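Local coordinates for cellobiose 2-epimerase (Caldibacillus thermoamylovorans, PDB 5ZHB), which catalyses the reversible epimerisation at C2 of the reducing-end sugar of cellobiose, turning the reducing-end glucose into mannose, at residues E132-D135 with Y136-L140; D214-Y217 with E218-D222; I335-Y338 with V339-Y342; N377-F380 with C381-I385. One frame throughout, in Å; residues are numbered along the deposited sequence.

Contact 1. Residues E132-D135 with Y136-L140; sequences EALD and YAKQL
Glu-132 and Tyr-136 lie one turn apart on helix 131-145, in which each amide from Tyr-136 to Gln-139 bonds to the carbonyl four residues earlier, as in the 2.8 Å bond from Tyr-136 N to Glu-132 O. The side chains of this first pair run alongside each other. The CG of Glu-132 is anti to the backbone N (chi1 -175°), which sends the extended chain along the ring, CG lying 3.5 Å from Tyr-136 CE2. The carboxylate is turned 62° against the phenol ring, and OE1 lies in the ring plane at its edge, 4.0 Å from Tyr-136 CE2, while its hydrogen bond goes to the hydroxyl of Tyr-79 on helix 69-86. Asp-135 and Gln-139 form the one side-chain hydrogen bond of the contact: Gln-139 NE2 gives it to Asp-135 OD2 over 3.1 Å, with the acceptor in the amide plane but the donor about 50° above the carboxylate. On another flank Lys-138 CE comes within 3.7 Å of Leu-134 CG, and the lysine has a cation-pi contact with Trp-200. This helix belongs to the outer layer of the (alpha/alpha)6 barrel. Chemically, Glu-132 and Lys-138 each spend methylenes on a neighbour one turn away and the polar end on an aromatic residue of another helix or loop, whereas Asp-135 offers its carboxylate to Gln-139 in a bent bond, met from above its plane, that is probably modest.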
# COMPACT_ATOMS: atom_id res chain seq x y z
N GLU A 132 6.19 -21.92 -7.57
CA GLU A 132 6.12 -21.05 -8.73
C GLU A 132 5.96 -19.59 -8.28
O GLU A 132 6.67 -18.69 -8.75
CB GLU A 132 4.95 -21.59 -9.55
CG GLU A 132 4.78 -20.88 -10.89
CD GLU A 132 3.47 -21.23 -11.57
OE1 GLU A 132 2.36 -20.73 -11.18
OE2 GLU A 132 3.60 -22.07 -12.50
N ALA A 133 5.06 -19.38 -7.32
CA ALA A 133 4.78 -18.05 -6.79
C ALA A 133 6.06 -17.44 -6.23
O ALA A 133 6.35 -16.27 -6.50
CB ALA A 133 3.68 -18.13 -5.74
N LEU A 134 6.85 -18.23 -5.48
CA LEU A 134 8.07 -17.72 -4.88
C LEU A 134 9.11 -17.40 -5.95
O LEU A 134 9.81 -16.39 -5.83
CB LEU A 134 8.62 -18.67 -3.82
CG LEU A 134 9.98 -18.28 -3.21
CD1 LEU A 134 9.91 -16.90 -2.58
CD2 LEU A 134 10.50 -19.30 -2.20
N ASP A 135 9.23 -18.26 -6.97
CA ASP A 135 10.14 -18.04 -8.10
C ASP A 135 9.77 -16.74 -8.83
O ASP A 135 10.62 -15.99 -9.30
CB ASP A 135 10.05 -19.18 -9.11
CG ASP A 135 10.92 -19.04 -10.36
OD1 ASP A 135 12.15 -18.95 -10.21
OD2 ASP A 135 10.35 -18.99 -11.48
N TYR A 136 8.48 -16.53 -9.02
CA TYR A 136 8.01 -15.31 -9.66
C TYR A 136 8.46 -14.11 -8.84
O TYR A 136 8.98 -13.15 -9.39
CB TYR A 136 6.49 -15.41 -9.84
CG TYR A 136 6.02 -16.06 -11.14
CD1 TYR A 136 6.51 -15.65 -12.37
CD2 TYR A 136 5.05 -17.05 -11.13
CE1 TYR A 136 6.06 -16.22 -13.55
CE2 TYR A 136 4.58 -17.63 -12.30
CZ TYR A 136 5.08 -17.21 -13.52
OH TYR A 136 4.61 -17.74 -14.69
N ALA A 137 8.31 -14.22 -7.50
CA ALA A 137 8.70 -13.14 -6.59
C ALA A 137 10.19 -12.83 -6.74
O ALA A 137 10.59 -11.67 -6.91
CB ALA A 137 8.34 -13.50 -5.16
N LYS A 138 11.00 -13.89 -6.75
CA LYS A 138 12.43 -13.73 -6.93
C LYS A 138 12.77 -13.13 -8.29
O LYS A 138 13.67 -12.31 -8.36
CB LYS A 138 13.17 -15.06 -6.70
CG LYS A 138 13.04 -15.60 -5.28
CD LYS A 138 13.97 -16.76 -4.98
CE LYS A 138 13.61 -17.53 -3.75
NZ LYS A 138 14.48 -18.70 -3.60
N GLN A 139 12.08 -13.51 -9.37
CA GLN A 139 12.32 -12.86 -10.66
C GLN A 139 12.09 -11.34 -10.59
O GLN A 139 12.85 -10.56 -11.15
CB GLN A 139 11.47 -13.38 -11.81
CG GLN A 139 11.78 -14.80 -12.24
CD GLN A 139 10.92 -15.25 -13.40
OE1 GLN A 139 10.78 -14.53 -14.39
NE2 GLN A 139 10.31 -16.43 -13.25
N LEU A 140 10.98 -10.92 -9.97
CA LEU A 140 10.68 -9.50 -9.89
C LEU A 140 11.72 -8.78 -9.03
O LEU A 140 12.15 -7.70 -9.39
CB LEU A 140 9.26 -9.29 -9.34
CG LEU A 140 8.14 -9.93 -10.15
CD1 LEU A 140 6.76 -9.74 -9.52
CD2 LEU A 140 8.17 -9.36 -11.55

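Contact 2. Residues D214-Y217 with E218-D222; sequences DLFY and EKVFD
Glu-218 reaches back one helical turn to Asp-214. Its CB sits 3.4 Å from Asp-214 O, the carbonyl that also accepts the nearly straight bond from Glu-218 N. CG is anti to the carbonyl carbon (chi1 -73°), which lays the extended chain back along the turn toward the aspartate; CD comes within 3.5 Å of Asp-214 OD2; OE1 is the farther oxygen, 4.2 Å from Asp-214 OD2, and OE2 ends 3.3 Å from that same atom, the two carboxylates twisted 66° apart. Two like charges this close would probably repel, which may favour a proton on one of them; the other oxygen, Asp-214 OD1, is hydrogen-bonded with Tyr-269 OH. This is the last turn of helix 203-220, on the outside of the (alpha/alpha)6 barrel, and here the coil widens into a pi-type turn. Leu-215 O takes both Lys-219 N and Val-220 N, while Phe-221 N bonds to Phe-216 O over 2.9 Å, five residues back. On the buried flank Val-220 CG2 lies over one face of the Phe-216 ring, 4.2 Å from its centroid, a CH-pi contact, and CB packs 3.7 Å from Phe-216 CD1. With that ring cut back to an alanine, Val-220 CG2 would probably lose the face it rests on and a gap would open beside His-186 and Leu-187 of helix 183-199. Tyr-217 CD1 and Phe-221 CD2 meet obliquely at 4.2 Å, and both residues pack on Met-272.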
# COMPACT_ATOMS: atom_id res chain seq x y z
N ASP A 214 18.05 3.01 5.84
CA ASP A 214 19.00 4.10 6.00
C ASP A 214 18.69 5.26 5.05
O ASP A 214 18.74 6.42 5.45
CB ASP A 214 20.41 3.55 5.92
CG ASP A 214 21.42 4.49 6.56
OD1 ASP A 214 21.29 4.72 7.79
OD2 ASP A 214 22.19 5.09 5.81
N LEU A 215 18.26 4.93 3.81
CA LEU A 215 17.78 5.96 2.90
C LEU A 215 16.59 6.70 3.51
O LEU A 215 16.49 7.92 3.41
CB LEU A 215 17.42 5.34 1.55
CG LEU A 215 18.56 4.87 0.64
CD1 LEU A 215 18.00 4.06 -0.51
CD2 LEU A 215 19.30 6.05 0.11
N PHE A 216 15.64 5.97 4.10
CA PHE A 216 14.53 6.64 4.77
C PHE A 216 15.06 7.57 5.86
O PHE A 216 14.66 8.73 5.92
CB PHE A 216 13.50 5.67 5.35
CG PHE A 216 12.38 5.43 4.34
CD1 PHE A 216 11.34 6.34 4.20
CD2 PHE A 216 12.45 4.35 3.46
CE1 PHE A 216 10.35 6.15 3.25
CE2 PHE A 216 11.46 4.16 2.52
CZ PHE A 216 10.42 5.06 2.40
N TYR A 217 15.94 7.04 6.69
CA TYR A 217 16.43 7.78 7.85
C TYR A 217 17.21 9.04 7.42
O TYR A 217 16.85 10.14 7.83
CB TYR A 217 17.27 6.91 8.79
CG TYR A 217 17.77 7.75 9.95
CD1 TYR A 217 16.93 8.07 11.02
CD2 TYR A 217 19.06 8.28 9.96
CE1 TYR A 217 17.36 8.88 12.07
CE2 TYR A 217 19.50 9.08 11.00
CZ TYR A 217 18.66 9.36 12.06
OH TYR A 217 19.10 10.14 13.08
N GLU A 218 18.19 8.86 6.52
CA GLU A 218 19.09 9.92 6.07
C GLU A 218 18.51 10.87 5.03
O GLU A 218 18.73 12.07 5.11
CB GLU A 218 20.34 9.37 5.39
CG GLU A 218 21.34 8.72 6.34
CD GLU A 218 22.72 8.57 5.69
OE1 GLU A 218 22.95 9.00 4.52
OE2 GLU A 218 23.56 7.98 6.40
N LYS A 219 17.80 10.33 4.02
CA LYS A 219 17.36 11.16 2.90
C LYS A 219 15.89 11.60 3.01
O LYS A 219 15.57 12.74 2.73
CB LYS A 219 17.63 10.35 1.62
CG LYS A 219 19.03 9.72 1.47
CD LYS A 219 20.13 10.78 1.39
CE LYS A 219 21.52 10.19 1.28
NZ LYS A 219 22.46 11.26 0.94
N VAL A 220 14.98 10.67 3.36
CA VAL A 220 13.56 10.93 3.24
C VAL A 220 13.09 11.78 4.42
O VAL A 220 12.43 12.82 4.25
CB VAL A 220 12.76 9.61 3.11
CG1 VAL A 220 11.28 9.90 2.93
CG2 VAL A 220 13.29 8.68 2.00
N PHE A 221 13.45 11.33 5.61
CA PHE A 221 12.99 11.90 6.88
C PHE A 221 13.74 13.19 7.19
O PHE A 221 14.97 13.17 7.24
CB PHE A 221 13.30 10.85 7.93
CG PHE A 221 12.96 11.14 9.39
CD1 PHE A 221 11.69 11.56 9.77
CD2 PHE A 221 13.90 10.89 10.39
CE1 PHE A 221 11.38 11.76 11.11
CE2 PHE A 221 13.58 11.09 11.73
CZ PHE A 221 12.32 11.55 12.08
N ASP A 222 12.97 14.27 7.35
CA ASP A 222 13.45 15.56 7.82
C ASP A 222 13.58 15.51 9.34
O ASP A 222 12.58 15.45 10.07
CB ASP A 222 12.51 16.64 7.35
CG ASP A 222 12.94 18.05 7.71
OD1 ASP A 222 13.40 18.23 8.84
OD2 ASP A 222 12.77 18.95 6.88

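Contact 3. Residues I335-Y338 with V339-Y342; sequences IWDY and VKTY
Trp-336 and Lys-340 meet one turn apart, the lysine chain crossing the indole at about a right angle. Lys-340 CG lies over one face of the six-membered ring, 3.9 Å from its centroid, in a CH-pi contact. The chain then bends at chi3 (-64°), which carries CE above the NE1 edge and NZ on past the rim, 3.6 Å from Trp-336 NE1. At the CE3-CZ3 side of the same six-membered ring, Val-339 CG1 touches Trp-336 CZ3 at 3.8 Å. Along the helix, Tyr-342 leans across Tyr-338: its CD2 is 3.3 Å from Tyr-338 CE1, over one face of that ring, and the planes meet at 42°. The backbone beneath is fixed by Asp-337 O, which accepts Thr-341 N and, at 2.8 Å, the hydroxyl OG1 of Thr-341, the two donors arriving from opposite faces of the carbonyl plane. In the next shell, Glu-7 of helix 2-21 receives both Lys-340 NZ, as a salt bridge, and Trp-336 NE1, as a hydrogen bond, on the same OE1, and Phe-8 meets the indole edge-to-face. Replacing Trp-336 by an alanine would take away the plate under the lysine methylenes and one of the two donors to Glu-7, and is likely to let the Lys-340 chain wander. Here, in the outer layer of the (alpha/alpha)6 barrel, one carboxylate oxygen thus collects an ammonium and an indole N-H, an environment that would probably favour its ionised form and that ties helix 326-343 to helix 2-21.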
# COMPACT_ATOMS: atom_id res chain seq x y z
N ILE A 335 -10.55 8.04 15.14
CA ILE A 335 -10.56 7.80 13.71
C ILE A 335 -11.64 6.77 13.39
O ILE A 335 -12.37 6.90 12.41
CB ILE A 335 -9.19 7.34 13.18
CG1 ILE A 335 -8.10 8.37 13.45
CG2 ILE A 335 -9.28 7.00 11.68
CD1 ILE A 335 -6.71 7.78 13.36
N TRP A 336 -11.70 5.70 14.18
CA TRP A 336 -12.64 4.64 13.89
C TRP A 336 -14.07 5.15 13.93
O TRP A 336 -14.87 4.87 13.03
CB TRP A 336 -12.45 3.48 14.85
CG TRP A 336 -13.40 2.35 14.58
CD1 TRP A 336 -14.19 1.74 15.52
CD2 TRP A 336 -13.62 1.65 13.34
NE1 TRP A 336 -14.91 0.73 14.94
CE2 TRP A 336 -14.57 0.63 13.62
CE3 TRP A 336 -13.13 1.76 12.04
CZ2 TRP A 336 -15.03 -0.25 12.65
CZ3 TRP A 336 -13.59 0.87 11.07
CH2 TRP A 336 -14.51 -0.12 11.38
N ASP A 337 -14.41 5.96 14.94
CA ASP A 337 -15.73 6.57 14.99
C ASP A 337 -16.03 7.42 13.77
O ASP A 337 -17.15 7.40 13.26
CB ASP A 337 -15.91 7.49 16.19
CG ASP A 337 -16.63 6.78 17.31
OD1 ASP A 337 -17.78 6.33 17.05
OD2 ASP A 337 -16.01 6.61 18.38
N TYR A 338 -15.06 8.23 13.35
CA TYR A 338 -15.24 9.02 12.15
C TYR A 338 -15.53 8.10 10.95
O TYR A 338 -16.43 8.38 10.15
CB TYR A 338 -14.00 9.85 11.85
CG TYR A 338 -14.17 10.70 10.61
CD1 TYR A 338 -14.67 11.99 10.67
CD2 TYR A 338 -13.81 10.18 9.37
CE1 TYR A 338 -14.84 12.74 9.51
CE2 TYR A 338 -14.02 10.91 8.22
CZ TYR A 338 -14.52 12.19 8.29
OH TYR A 338 -14.66 12.85 7.11
N VAL A 339 -14.70 7.04 10.82
CA VAL A 339 -14.77 6.12 9.70
C VAL A 339 -16.14 5.43 9.65
O VAL A 339 -16.73 5.28 8.57
CB VAL A 339 -13.64 5.08 9.74
CG1 VAL A 339 -13.86 3.93 8.76
CG2 VAL A 339 -12.29 5.72 9.43
N LYS A 340 -16.63 4.93 10.78
CA LYS A 340 -17.96 4.34 10.81
C LYS A 340 -19.03 5.37 10.48
O LYS A 340 -19.98 5.03 9.81
CB LYS A 340 -18.34 3.75 12.16
CG LYS A 340 -17.59 2.49 12.48
CD LYS A 340 -18.13 1.91 13.77
CE LYS A 340 -17.86 2.85 14.92
NZ LYS A 340 -17.95 2.09 16.18
N THR A 341 -18.86 6.62 10.93
CA THR A 341 -19.88 7.63 10.72
C THR A 341 -19.90 8.14 9.28
O THR A 341 -20.99 8.41 8.79
CB THR A 341 -19.78 8.81 11.68
OG1 THR A 341 -19.84 8.18 12.94
CG2 THR A 341 -20.91 9.81 11.52
N TYR A 342 -18.75 8.33 8.62
CA TYR A 342 -18.72 9.04 7.36
C TYR A 342 -18.14 8.25 6.20
O TYR A 342 -18.45 8.58 5.06
CB TYR A 342 -17.91 10.33 7.51
CG TYR A 342 -18.49 11.30 8.52
CD1 TYR A 342 -19.64 12.02 8.23
CD2 TYR A 342 -17.90 11.50 9.76
CE1 TYR A 342 -20.20 12.90 9.15
CE2 TYR A 342 -18.43 12.40 10.68
CZ TYR A 342 -19.59 13.10 10.37
OH TYR A 342 -20.14 13.98 11.24

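Contact 4. Residues N377-F380 with C381-I385; sequences NARF and CLEFI
In the inner layer of the (alpha/alpha)6 barrel, helix 375-387 presents Phe-380 and Phe-384 one turn apart on one flank. Phe-384 CE2 comes to the edge of the Phe-380 ring, 3.6 Å from Phe-380 CD1, with the planes 81° apart and the ring centroids 5.6 Å apart, an oblique aromatic pair. The carbonyl oxygen of Phe-380 lies in turn at the edge of the Phe-384 ring, 3.4 Å from Phe-384 CD2. The first torsion of Phe-380, 138°, departs from a staggered value and turns the ring toward the following residue, with Cys-381 CA over one face. Cys-381 SG then stands 4.5 Å from the centroid of the Phe-380 ring, an oblique sulfur-aromatic contact. Both phenylalanines also meet Phe-8 of the outer helix 2-21, which joins the two layers at this aromatic cluster, while Phe-380 packs on its inner-layer neighbour, helix 306-323. Toward another side, Arg-379 and Glu-383 lie alongside each other but share only methylenes, Arg-379 CG to Glu-383 CG being 4.1 Å. Their charged ends part: the guanidinium forms salt bridges with Glu-191 and Glu-311 of two other inner helices, whereas Glu-383 pairs with Arg-387.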
# COMPACT_ATOMS: atom_id res chain seq x y z
N ASN A 377 -7.62 -1.21 3.56
CA ASN A 377 -8.64 -1.40 4.58
C ASN A 377 -8.66 -2.84 5.12
O ASN A 377 -8.84 -3.03 6.34
CB ASN A 377 -9.99 -0.82 4.16
CG ASN A 377 -10.59 -1.44 2.92
OD1 ASN A 377 -9.90 -2.12 2.16
ND2 ASN A 377 -11.87 -1.14 2.68
N ALA A 378 -8.47 -3.86 4.27
CA ALA A 378 -8.33 -5.22 4.76
C ALA A 378 -7.13 -5.37 5.67
O ALA A 378 -7.23 -5.98 6.74
CB ALA A 378 -8.24 -6.23 3.65
N ARG A 379 -5.97 -4.88 5.21
CA ARG A 379 -4.75 -4.96 5.97
C ARG A 379 -4.94 -4.32 7.35
O ARG A 379 -4.49 -4.88 8.35
CB ARG A 379 -3.59 -4.32 5.18
CG ARG A 379 -2.29 -4.49 5.95
CD ARG A 379 -1.03 -4.07 5.24
NE ARG A 379 -1.01 -2.64 4.97
CZ ARG A 379 -0.04 -2.01 4.30
NH1 ARG A 379 1.01 -2.68 3.89
NH2 ARG A 379 -0.12 -0.71 4.08
N PHE A 380 -5.61 -3.16 7.42
CA PHE A 380 -5.86 -2.52 8.69
C PHE A 380 -6.60 -3.47 9.64
O PHE A 380 -6.17 -3.65 10.78
CB PHE A 380 -6.53 -1.16 8.49
CG PHE A 380 -7.66 -0.86 9.45
CD1 PHE A 380 -7.41 -0.54 10.78
CD2 PHE A 380 -8.98 -0.88 9.01
CE1 PHE A 380 -8.45 -0.22 11.64
CE2 PHE A 380 -10.02 -0.57 9.87
CZ PHE A 380 -9.76 -0.27 11.19
N CYS A 381 -7.72 -4.05 9.19
CA CYS A 381 -8.50 -4.95 10.02
C CYS A 381 -7.62 -6.12 10.46
O CYS A 381 -7.60 -6.46 11.64
CB CYS A 381 -9.73 -5.46 9.28
SG CYS A 381 -10.93 -4.18 8.89
N LEU A 382 -6.86 -6.70 9.54
CA LEU A 382 -6.01 -7.87 9.81
C LEU A 382 -4.86 -7.58 10.77
O LEU A 382 -4.50 -8.42 11.61
CB LEU A 382 -5.50 -8.43 8.49
CG LEU A 382 -6.59 -9.03 7.58
CD1 LEU A 382 -6.00 -9.35 6.24
CD2 LEU A 382 -7.22 -10.26 8.20
N GLU A 383 -4.29 -6.38 10.67
CA GLU A 383 -3.19 -6.01 11.56
C GLU A 383 -3.67 -5.99 13.01
O GLU A 383 -2.97 -6.47 13.90
CB GLU A 383 -2.66 -4.65 11.12
CG GLU A 383 -1.61 -4.71 10.02
CD GLU A 383 -0.30 -5.31 10.49
OE1 GLU A 383 0.17 -4.94 11.59
OE2 GLU A 383 0.25 -6.13 9.74
N PHE A 384 -4.82 -5.36 13.26
CA PHE A 384 -5.39 -5.33 14.61
C PHE A 384 -5.77 -6.72 15.09
O PHE A 384 -5.48 -7.10 16.22
CB PHE A 384 -6.62 -4.44 14.65
CG PHE A 384 -6.26 -2.98 14.86
CD1 PHE A 384 -6.13 -2.47 16.14
CD2 PHE A 384 -6.03 -2.14 13.78
CE1 PHE A 384 -5.87 -1.11 16.33
CE2 PHE A 384 -5.69 -0.81 13.98
CZ PHE A 384 -5.63 -0.29 15.25
N ILE A 385 -6.42 -7.50 14.23
CA ILE A 385 -6.74 -8.87 14.61
C ILE A 385 -5.49 -9.62 15.10
O ILE A 385 -5.51 -10.30 16.14
CB ILE A 385 -7.43 -9.59 13.44
CG1 ILE A 385 -8.85 -9.03 13.20
CG2 ILE A 385 -7.44 -11.10 13.69
CD1 ILE A 385 -9.45 -9.35 11.83

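How the contacts relate
Along the chain the four contacts follow in series, each on one helix of the (alpha/alpha)6 barrel, contact 2 running off the C-terminal end of its own. Contacts 1, 2 and 3 lie on the outer helices 131-145, 203-220 and 326-343, about 19 to 21 Å from the centre of the chain; contact 4 lies on the inner helix 375-387, about 13 Å from it. Contacts 1 and 3 sit on opposite sides of the chain's centre, their own centres about 39 Å apart. Only contacts 3 and 4 touch, where Trp-336 CZ3 packs 4.0 Å from Phe-380 CZ, and Phe-8 of helix 2-21 meets both aromatics. There the C-terminal helix is joined to the N-terminal one and the ring of helices closes.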